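Local coordinates for flavin-containing monooxygenase (PDB 6WPU), which probably uses its bound FAD to oxygenate the sulfur of S-allyl-L-cysteine, a flavin-dependent S-monooxygenation in garlic, at residues Leu85-Leu89 against Pro118-Glu122; Leu89-Leu93 against Ser435-Glu439. One frame throughout, in Å; residues are numbered along the deposited sequence.

Contact 1 of 2, residues Leu85-Leu89 against Pro118-Glu122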
ATOM      1  N   LEU A  85      -3.578  -1.999  -9.940  1.00 29.09           N
ATOM      2  CA  LEU A  85      -4.888  -1.383 -10.125  1.00 33.60           C
ATOM      3  C   LEU A  85      -5.645  -2.068 -11.253  1.00 34.83           C
ATOM      4  O   LEU A  85      -5.058  -2.415 -12.280  1.00 33.34           O
ATOM      5  CB  LEU A  85      -4.760   0.093 -10.467  1.00 32.98           C
ATOM      6  CG  LEU A  85      -4.127   1.085  -9.505  1.00 38.30           C
ATOM      7  CD1 LEU A  85      -4.066   2.467 -10.186  1.00 35.72           C
ATOM      8  CD2 LEU A  85      -4.900   1.145  -8.222  1.00 36.67           C
ATOM      9  N   TYR A  86      -6.954  -2.234 -11.076  1.00 31.35           N
ATOM     10  CA  TYR A  86      -7.810  -2.640 -12.187  1.00 32.50           C
ATOM     11  C   TYR A  86      -8.483  -1.402 -12.771  1.00 35.83           C
ATOM     12  O   TYR A  86      -8.494  -0.328 -12.160  1.00 34.82           O
ATOM     13  CB  TYR A  86      -8.844  -3.690 -11.752  1.00 27.38           C
ATOM     14  CG  TYR A  86      -9.590  -3.351 -10.477  1.00 29.26           C
ATOM     15  CD1 TYR A  86      -9.061  -3.693  -9.226  1.00 30.26           C
ATOM     16  CD2 TYR A  86     -10.825  -2.706 -10.520  1.00 31.76           C
ATOM     17  CE1 TYR A  86      -9.726  -3.369  -8.058  1.00 29.19           C
ATOM     18  CE2 TYR A  86     -11.516  -2.397  -9.346  1.00 36.96           C
ATOM     19  CZ  TYR A  86     -10.953  -2.725  -8.128  1.00 35.96           C
ATOM     20  OH  TYR A  86     -11.611  -2.424  -6.970  1.00 49.26           O
ATOM     21  N   LYS A  87      -9.032  -1.550 -13.977  1.00 34.87           N
ATOM     22  CA  LYS A  87      -9.350  -0.362 -14.766  1.00 39.86           C
ATOM     23  C   LYS A  87     -10.441   0.491 -14.117  1.00 39.36           C
ATOM     24  O   LYS A  87     -10.383   1.725 -14.170  1.00 38.94           O
ATOM     25  CB  LYS A  87      -9.752  -0.761 -16.184  1.00 33.58           C
ATOM     26  CG  LYS A  87     -10.080   0.434 -17.087  1.00 41.14           C
ATOM     27  CD  LYS A  87     -10.284  -0.030 -18.532  1.00 52.02           C
ATOM     28  CE  LYS A  87     -10.799   1.067 -19.444  1.00 61.83           C
ATOM     29  NZ  LYS A  87     -12.290   1.208 -19.353  1.00 68.17           N
ATOM     30  N   SER A  88     -11.444  -0.135 -13.509  1.00 35.73           N
ATOM     31  CA  SER A  88     -12.555   0.635 -12.950  1.00 37.98           C
ATOM     32  C   SER A  88     -12.305   1.119 -11.524  1.00 37.22           C
ATOM     33  O   SER A  88     -13.197   1.746 -10.944  1.00 36.50           O
ATOM     34  CB  SER A  88     -13.849  -0.187 -12.975  1.00 36.04           C
ATOM     35  OG  SER A  88     -13.700  -1.317 -12.144  1.00 36.85           O
ATOM     36  N   LEU A  89     -11.126   0.862 -10.952  1.00 35.21           N
ATOM     37  CA  LEU A  89     -10.912   1.137  -9.538  1.00 36.70           C
ATOM     38  C   LEU A  89     -11.196   2.600  -9.210  1.00 36.80           C
ATOM     39  O   LEU A  89     -10.769   3.508  -9.924  1.00 33.78           O
ATOM     40  CB  LEU A  89      -9.483   0.773  -9.128  1.00 31.80           C
ATOM     41  CG  LEU A  89      -9.174   0.982  -7.641  1.00 37.98           C
ATOM     42  CD1 LEU A  89      -8.305  -0.155  -7.080  1.00 31.79           C
ATOM     43  CD2 LEU A  89      -8.519   2.388  -7.367  1.00 33.24           C
ATOM     44  N   PRO A 118     -13.101   9.340  -6.362  1.00 45.97           N
ATOM     45  CA  PRO A 118     -12.819   9.349  -7.800  1.00 42.09           C
ATOM     46  C   PRO A 118     -12.095   8.085  -8.245  1.00 36.51           C
ATOM     47  O   PRO A 118     -11.678   7.244  -7.446  1.00 36.65           O
ATOM     48  CB  PRO A 118     -11.931  10.584  -7.957  1.00 41.96           C
ATOM     49  CG  PRO A 118     -11.162  10.615  -6.653  1.00 42.62           C
ATOM     50  CD  PRO A 118     -12.192  10.236  -5.618  1.00 42.09           C
ATOM     51  N   GLY A 119     -11.925   7.982  -9.554  1.00 41.41           N
ATOM     52  CA  GLY A 119     -11.151   6.901 -10.120  1.00 39.05           C
ATOM     53  C   GLY A 119      -9.660   7.131  -9.984  1.00 39.86           C
ATOM     54  O   GLY A 119      -9.196   8.240  -9.709  1.00 34.69           O
ATOM     55  N   HIS A 120      -8.903   6.048 -10.207  1.00 35.47           N
ATOM     56  CA  HIS A 120      -7.461   6.091 -10.006  1.00 35.43           C
ATOM     57  C   HIS A 120      -6.795   7.186 -10.837  1.00 39.99           C
ATOM     58  O   HIS A 120      -5.780   7.752 -10.408  1.00 38.34           O
ATOM     59  CB  HIS A 120      -6.851   4.730 -10.340  1.00 35.52           C
ATOM     60  CG  HIS A 120      -7.227   4.222 -11.692  1.00 37.51           C
ATOM     61  ND1 HIS A 120      -6.590   4.631 -12.841  1.00 34.90           N
ATOM     62  CD2 HIS A 120      -8.189   3.348 -12.082  1.00 39.13           C
ATOM     63  CE1 HIS A 120      -7.137   4.029 -13.882  1.00 41.00           C
ATOM     64  NE2 HIS A 120      -8.109   3.244 -13.450  1.00 36.50           N
ATOM     65  N   GLU A 121      -7.340   7.496 -12.019  1.00 41.28           N
ATOM     66  CA  GLU A 121      -6.755   8.553 -12.848  1.00 44.03           C
ATOM     67  C   GLU A 121      -6.698   9.873 -12.097  1.00 42.11           C
ATOM     68  O   GLU A 121      -5.746  10.647 -12.252  1.00 41.90           O
ATOM     69  CB  GLU A 121      -7.558   8.721 -14.137  1.00 52.53           C
ATOM     70  CG  GLU A 121      -6.892   8.159 -15.377  1.00 66.32           C
ATOM     71  CD  GLU A 121      -7.885   7.876 -16.494  1.00 76.60           C
ATOM     72  OE1 GLU A 121      -7.865   6.747 -17.028  1.00 80.43           O
ATOM     73  OE2 GLU A 121      -8.688   8.777 -16.828  1.00 82.54           O
ATOM     74  N   GLU A 122      -7.715  10.153 -11.287  1.00 44.25           N
ATOM     75  CA  GLU A 122      -7.745  11.406 -10.548  1.00 45.14           C
ATOM     76  C   GLU A 122      -6.677  11.424  -9.463  1.00 44.04           C
ATOM     77  O   GLU A 122      -6.112  12.480  -9.171  1.00 39.04           O
ATOM     78  CB  GLU A 122      -9.140  11.620  -9.956  1.00 45.45           C
ATOM     79  CG  GLU A 122      -9.356  12.953  -9.243  1.00 52.85           C
ATOM     80  CD  GLU A 122      -9.565  14.149 -10.187  1.00 52.25           C
ATOM     81  OE1 GLU A 122      -9.667  15.285  -9.668  1.00 54.10           O
ATOM     82  OE2 GLU A 122      -9.631  13.968 -11.424  1.00 53.73           O
TER
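His120, in the first turn of helix 120-133, reaches into the beta turn Tyr86-Leu89, so this buried contact joins a helix N terminus to the long loop between strand 47-52 and helix 95-98. Two hydrogen bonds hold it. His120 NE2 donates to Lys87 O at 2.8 Å, and the carbonyl oxygen lies close to the imidazole plane although the donor stands well above the plane of the carbonyl itself. Beside it, the backbone His120 N gives a longer bond of 3.2 Å to Leu89 O. That same oxygen receives a CA-H...O contact from Gly119 CA at 3.4 Å, made at the N-cap position, just before the helix begins. The imidazole is delivered by a chi1 of 53°, which sets CG between the backbone N and the carbonyl carbon and points the NE2 edge of the ring at Lys87 O. Hydrocarbon flanks the polar pair: Leu85 CD1 packs on His120 CB at 3.6 Å, and Leu89 CB lies 4.1 Å from His120 CD2. Leucines suit these buried places, filling space around the ring without competing for its nitrogens. With an alanine here, Lys87 O would probably lose its imidazole donor and a gap would open where the ring lies, beside Leu89 CB and the end of Leu85. The turn is closed internally by Leu89 N bonding to Tyr86 O at 3.1 Å, and Leu89 CB rests over one face of the Tyr86 ring, toward its rim. Leu89 also belongs to the FAD pocket, so the contact probably helps to hold the loop beside the flavin. Farther out, Tyr86 packs on helix 225-234, Tyr63 meets the His120 ring, and Glu122 ties helix 120-133 to Arg95 of helix 95-98 through a salt bridge.

Contact 2 of 2, residues Leu89-Leu93 against Ser435-Glu439; sequences LRTNL and SYRDE. With FAD (flavin-adenine dinucleotide), chain B; SO4 (sulfate ion), chain D.
The Arg90 guanidinium has Arg437 CB over one face, toward its rim, while Asp438 OD1 and sulfate O4 lie at its edge. Arg437's own guanidinium carries Tyr436 OH over the centre of one face, with Thr91 O near its edge; the Tyr436 ring has Arg437 CG over one face, toward the rim, and Asn92 O at its edge. Arg90 grips Asp438 end-on, NH2 to OD1 at 2.9 Å and NH1 to OD2 at 3.0 Å, although the two planes are turned 38° apart; a bend at chi3 (68°) in Arg90 helps aim these nitrogens. NH1 also donates to sulfate O4 at 2.9 Å. The extended Arg437 slides past Arg90 in the opposite direction and sends NE to Thr91 O at 2.8 Å, with a weak bond from NH1 to Arg90 O. Its NH2 forms a salt bridge with Asp229. Tyr436 OH meets Asn92 CB at 3.2 Å, and the ring packs on helix 416-431. Arginine suits both places, since each must reach several acceptors; the pair probably share their positive charge among Asp438, Asp229 and the sulfate, itself probably from the crystallisation liquor. Thr91 O and Asn92 N, which donates to FAD O4 at 2.8 Å, belong to one peptide group, so Arg437 NE probably helps position it against the flavin.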
ATOM      1  N   LEU A  89     -11.126   0.862 -10.952  1.00 35.21           N
ATOM      2  CA  LEU A  89     -10.912   1.137  -9.538  1.00 36.70           C
ATOM      3  C   LEU A  89     -11.196   2.600  -9.210  1.00 36.80           C
ATOM      4  O   LEU A  89     -10.769   3.508  -9.924  1.00 33.78           O
ATOM      5  CB  LEU A  89      -9.483   0.773  -9.128  1.00 31.80           C
ATOM      6  CG  LEU A  89      -9.174   0.982  -7.641  1.00 37.98           C
ATOM      7  CD1 LEU A  89      -8.305  -0.155  -7.080  1.00 31.79           C
ATOM      8  CD2 LEU A  89      -8.519   2.388  -7.367  1.00 33.24           C
ATOM      9  N   ARG A  90     -11.961   2.802  -8.142  1.00 32.67           N
ATOM     10  CA  ARG A  90     -12.157   4.072  -7.464  1.00 38.37           C
ATOM     11  C   ARG A  90     -11.565   3.993  -6.058  1.00 41.58           C
ATOM     12  O   ARG A  90     -11.355   2.902  -5.513  1.00 32.32           O
ATOM     13  CB  ARG A  90     -13.646   4.431  -7.381  1.00 37.27           C
ATOM     14  CG  ARG A  90     -14.332   4.615  -8.720  1.00 37.06           C
ATOM     15  CD  ARG A  90     -15.845   4.634  -8.565  1.00 41.80           C
ATOM     16  NE  ARG A  90     -16.305   5.820  -7.855  1.00 42.26           N
ATOM     17  CZ  ARG A  90     -17.570   6.055  -7.534  1.00 41.95           C
ATOM     18  NH1 ARG A  90     -18.515   5.168  -7.853  1.00 42.82           N
ATOM     19  NH2 ARG A  90     -17.890   7.173  -6.877  1.00 40.99           N
ATOM     20  N   THR A  91     -11.279   5.162  -5.472  1.00 40.92           N
ATOM     21  CA  THR A  91     -10.694   5.183  -4.135  1.00 40.46           C
ATOM     22  C   THR A  91     -11.661   4.547  -3.140  1.00 42.10           C
ATOM     23  O   THR A  91     -12.883   4.626  -3.297  1.00 36.13           O
ATOM     24  CB  THR A  91     -10.335   6.621  -3.695  1.00 40.29           C
ATOM     25  OG1 THR A  91     -11.521   7.405  -3.457  1.00 36.69           O
ATOM     26  CG2 THR A  91      -9.486   7.313  -4.746  1.00 35.80           C
ATOM     27  N   ASN A  92     -11.113   3.874  -2.127  1.00 43.92           N
ATOM     28  CA  ASN A  92     -11.946   3.351  -1.046  1.00 41.29           C
ATOM     29  C   ASN A  92     -11.979   4.290   0.147  1.00 41.87           C
ATOM     30  O   ASN A  92     -12.500   3.926   1.202  1.00 44.50           O
ATOM     31  CB  ASN A  92     -11.485   1.952  -0.614  1.00 36.65           C
ATOM     32  CG  ASN A  92     -10.045   1.916  -0.157  1.00 42.40           C
ATOM     33  OD1 ASN A  92      -9.473   2.926   0.246  1.00 42.42           O
ATOM     34  ND2 ASN A  92      -9.439   0.747  -0.236  1.00 47.47           N
ATOM     35  N   LEU A  93     -11.414   5.488   0.001  1.00 43.13           N
ATOM     36  CA  LEU A  93     -11.455   6.559   0.981  1.00 42.89           C
ATOM     37  C   LEU A  93     -11.948   7.819   0.285  1.00 39.35           C
ATOM     38  O   LEU A  93     -11.652   8.021  -0.902  1.00 39.44           O
ATOM     39  CB  LEU A  93     -10.064   6.807   1.584  1.00 40.49           C
ATOM     40  CG  LEU A  93      -9.418   5.668   2.373  1.00 36.26           C
ATOM     41  CD1 LEU A  93      -7.968   6.025   2.664  1.00 36.53           C
ATOM     42  CD2 LEU A  93     -10.196   5.435   3.670  1.00 39.34           C
ATOM     43  N   SER A 435     -22.592   0.632  -2.200  1.00 58.26           N
ATOM     44  CA  SER A 435     -23.083   1.994  -2.362  1.00 56.78           C
ATOM     45  C   SER A 435     -22.318   3.064  -1.590  1.00 52.14           C
ATOM     46  O   SER A 435     -22.637   4.243  -1.771  1.00 52.80           O
ATOM     47  CB  SER A 435     -24.557   2.075  -1.959  1.00 63.26           C
ATOM     48  OG  SER A 435     -24.699   1.825  -0.573  1.00 64.67           O
ATOM     49  N   TYR A 436     -21.329   2.723  -0.755  1.00 52.48           N
ATOM     50  CA  TYR A 436     -20.717   3.742   0.105  1.00 56.10           C
ATOM     51  C   TYR A 436     -19.997   4.821  -0.697  1.00 53.98           C
ATOM     52  O   TYR A 436     -19.854   5.955  -0.220  1.00 62.06           O
ATOM     53  CB  TYR A 436     -19.749   3.092   1.102  1.00 40.24           C
ATOM     54  CG  TYR A 436     -18.406   2.690   0.529  1.00 42.65           C
ATOM     55  CD1 TYR A 436     -17.270   3.482   0.744  1.00 43.50           C
ATOM     56  CD2 TYR A 436     -18.258   1.517  -0.205  1.00 44.55           C
ATOM     57  CE1 TYR A 436     -16.027   3.123   0.232  1.00 37.33           C
ATOM     58  CE2 TYR A 436     -17.017   1.146  -0.721  1.00 43.73           C
ATOM     59  CZ  TYR A 436     -15.906   1.962  -0.495  1.00 44.15           C
ATOM     60  OH  TYR A 436     -14.674   1.615  -0.988  1.00 39.40           O
ATOM     61  N   ARG A 437     -19.531   4.499  -1.908  1.00 45.22           N
ATOM     62  CA  ARG A 437     -18.824   5.498  -2.701  1.00 45.85           C
ATOM     63  C   ARG A 437     -19.750   6.581  -3.250  1.00 48.74           C
ATOM     64  O   ARG A 437     -19.287   7.684  -3.553  1.00 55.18           O
ATOM     65  CB  ARG A 437     -18.062   4.832  -3.851  1.00 40.01           C
ATOM     66  CG  ARG A 437     -16.871   3.984  -3.424  1.00 36.97           C
ATOM     67  CD  ARG A 437     -16.128   3.478  -4.648  1.00 33.78           C
ATOM     68  NE  ARG A 437     -14.830   2.892  -4.339  1.00 35.45           N
ATOM     69  CZ  ARG A 437     -14.626   1.602  -4.088  1.00 40.33           C
ATOM     70  NH1 ARG A 437     -13.402   1.154  -3.830  1.00 37.46           N
ATOM     71  NH2 ARG A 437     -15.649   0.755  -4.090  1.00 41.92           N
ATOM     72  N   ASP A 438     -21.042   6.319  -3.369  1.00 50.23           N
ATOM     73  CA  ASP A 438     -21.924   7.288  -3.995  1.00 53.91           C
ATOM     74  C   ASP A 438     -23.040   7.777  -3.092  1.00 59.17           C
ATOM     75  O   ASP A 438     -23.700   8.759  -3.440  1.00 63.56           O
ATOM     76  CB  ASP A 438     -22.517   6.702  -5.286  1.00 58.52           C
ATOM     77  CG  ASP A 438     -21.454   6.454  -6.350  1.00 61.08           C
ATOM     78  OD1 ASP A 438     -20.782   7.427  -6.766  1.00 62.62           O
ATOM     79  OD2 ASP A 438     -21.274   5.286  -6.754  1.00 62.37           O
ATOM     80  N   GLU A 439     -23.256   7.143  -1.942  1.00 64.23           N
ATOM     81  CA  GLU A 439     -24.303   7.533  -1.002  1.00 66.71           C
ATOM     82  C   GLU A 439     -23.675   7.648   0.379  1.00 69.50           C
ATOM     83  O   GLU A 439     -23.184   6.655   0.928  1.00 68.38           O
ATOM     84  CB  GLU A 439     -25.458   6.522  -0.998  1.00 56.30           C
TER
HETATM   85  PA  FAD B 501       4.063   2.470  -4.679  1.00 31.96           P
HETATM   86  O1A FAD B 501       2.845   3.211  -5.235  1.00 27.94           O
HETATM   87  O2A FAD B 501       4.228   1.051  -4.900  1.00 25.37           O
HETATM   88  O5B FAD B 501       5.365   3.003  -5.236  1.00 34.12           O
HETATM   89  C5B FAD B 501       6.665   2.437  -5.111  1.00 31.17           C
HETATM   90  C4B FAD B 501       7.593   2.943  -6.239  1.00 31.74           C
HETATM   91  O4B FAD B 501       8.922   2.520  -6.115  1.00 30.96           O
HETATM   92  C3B FAD B 501       7.123   2.535  -7.609  1.00 34.37           C
HETATM   93  O3B FAD B 501       7.040   3.635  -8.454  1.00 34.74           O
HETATM   94  C2B FAD B 501       8.165   1.592  -8.097  1.00 35.74           C
HETATM   95  O2B FAD B 501       8.332   1.619  -9.469  1.00 32.34           O
HETATM   96  C1B FAD B 501       9.376   2.107  -7.375  1.00 31.34           C
HETATM   97  N9A FAD B 501      10.405   1.113  -7.170  1.00 32.86           N
HETATM   98  C8A FAD B 501      10.208  -0.162  -6.654  1.00 35.37           C
HETATM   99  N7A FAD B 501      11.376  -0.816  -6.604  1.00 33.29           N
HETATM  100  C5A FAD B 501      12.390   0.002  -7.110  1.00 35.91           C
HETATM  101  C6A FAD B 501      13.761  -0.147  -7.309  1.00 30.52           C
HETATM  102  N6A FAD B 501      14.443  -1.369  -6.955  1.00 29.53           N
HETATM  103  N1A FAD B 501      14.475   0.874  -7.815  1.00 33.72           N
HETATM  104  C2A FAD B 501      13.888   2.046  -8.171  1.00 30.90           C
HETATM  105  N3A FAD B 501      12.558   2.238  -8.003  1.00 29.23           N
HETATM  106  C4A FAD B 501      11.789   1.243  -7.480  1.00 31.42           C
HETATM  107  N1  FAD B 501      -4.543   4.387  -0.753  1.00 31.60           N
HETATM  108  C2  FAD B 501      -5.442   5.510  -0.703  1.00 35.09           C
HETATM  109  O2  FAD B 501      -5.077   6.645  -0.066  1.00 44.49           O
HETATM  110  N3  FAD B 501      -6.720   5.410  -1.206  1.00 42.76           N
HETATM  111  C4  FAD B 501      -7.129   4.257  -1.842  1.00 35.31           C
HETATM  112  O4  FAD B 501      -8.376   4.134  -2.361  1.00 40.92           O
HETATM  113  C4X FAD B 501      -6.170   3.172  -2.127  1.00 39.36           C
HETATM  114  N5  FAD B 501      -6.523   2.127  -2.972  1.00 37.80           N
HETATM  115  C5X FAD B 501      -5.586   1.139  -3.257  1.00 38.63           C
HETATM  116  C6  FAD B 501      -5.946   0.076  -4.099  1.00 35.07           C
HETATM  117  C7  FAD B 501      -5.004  -0.902  -4.394  1.00 38.98           C
HETATM  118  C7M FAD B 501      -5.405  -2.043  -5.290  1.00 35.51           C
HETATM  119  C8  FAD B 501      -3.719  -0.836  -3.859  1.00 40.64           C
HETATM  120  C8M FAD B 501      -2.690  -1.880  -4.150  1.00 38.15           C
HETATM  121  C9  FAD B 501      -3.359   0.221  -3.015  1.00 34.96           C
HETATM  122  C9A FAD B 501      -4.289   1.205  -2.715  1.00 35.51           C
HETATM  123  N10 FAD B 501      -3.912   2.300  -1.863  1.00 33.75           N
HETATM  124  C10 FAD B 501      -4.849   3.299  -1.566  1.00 31.05           C
HETATM  125  C1' FAD B 501      -2.570   2.345  -1.260  1.00 38.84           C
HETATM  126  C2' FAD B 501      -1.391   2.795  -2.097  1.00 42.88           C
HETATM  127  O2' FAD B 501      -0.412   1.844  -2.012  1.00 56.56           O
HETATM  128  C3' FAD B 501      -0.886   4.056  -1.434  1.00 44.39           C
HETATM  129  O3' FAD B 501      -1.859   4.975  -1.749  1.00 53.07           O
HETATM  130  C4' FAD B 501       0.458   4.575  -1.933  1.00 43.47           C
HETATM  131  O4' FAD B 501       0.408   4.595  -3.312  1.00 43.29           O
HETATM  132  C5' FAD B 501       1.706   3.834  -1.441  1.00 39.46           C
HETATM  133  O5' FAD B 501       2.691   4.277  -2.329  1.00 39.25           O
HETATM  134  P   FAD B 501       4.237   3.934  -2.370  1.00 32.72           P
HETATM  135  O1P FAD B 501       5.089   5.149  -2.900  1.00 35.17           O
HETATM  136  O2P FAD B 501       4.555   3.354  -0.934  1.00 29.17           O
HETATM  137  O3P FAD B 501       4.253   2.507  -3.188  1.00 31.39           O
HETATM  138  S   SO4 D 503     -18.888   1.430  -7.332  0.80 70.76           S
HETATM  139  O1  SO4 D 503     -19.763   0.486  -8.033  0.80 71.92           O
HETATM  140  O2  SO4 D 503     -19.677   2.135  -6.324  0.80 75.86           O
HETATM  141  O3  SO4 D 503     -17.820   0.708  -6.652  0.80 74.41           O
HETATM  142  O4  SO4 D 503     -18.283   2.355  -8.297  0.80 59.64           O

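In the fold
From the N terminus, the chain leaves strand 47-52 and enters the long loop that supplies 85-93, the origin of both contacts. Contact 1 closes first, 29 residues on, as the chain returns past helix 95-98 to start helix 120-133. Contact 2 closes a far wider loop, its closest ends 342 residues apart, when 435-439 arrives between helices 416-431 and 443-453. The two share Leu89, and their loops cross rather than nest: contact 2 starts within the loop that contact 1 closes and ends far beyond it. Their centres are 11 Å apart, bridged by Pro118 O and Thr91 N at 2.9 Å, a probable hydrogen bond. Together they tie the FAD-binding loop to an early helix and the C-terminal helices.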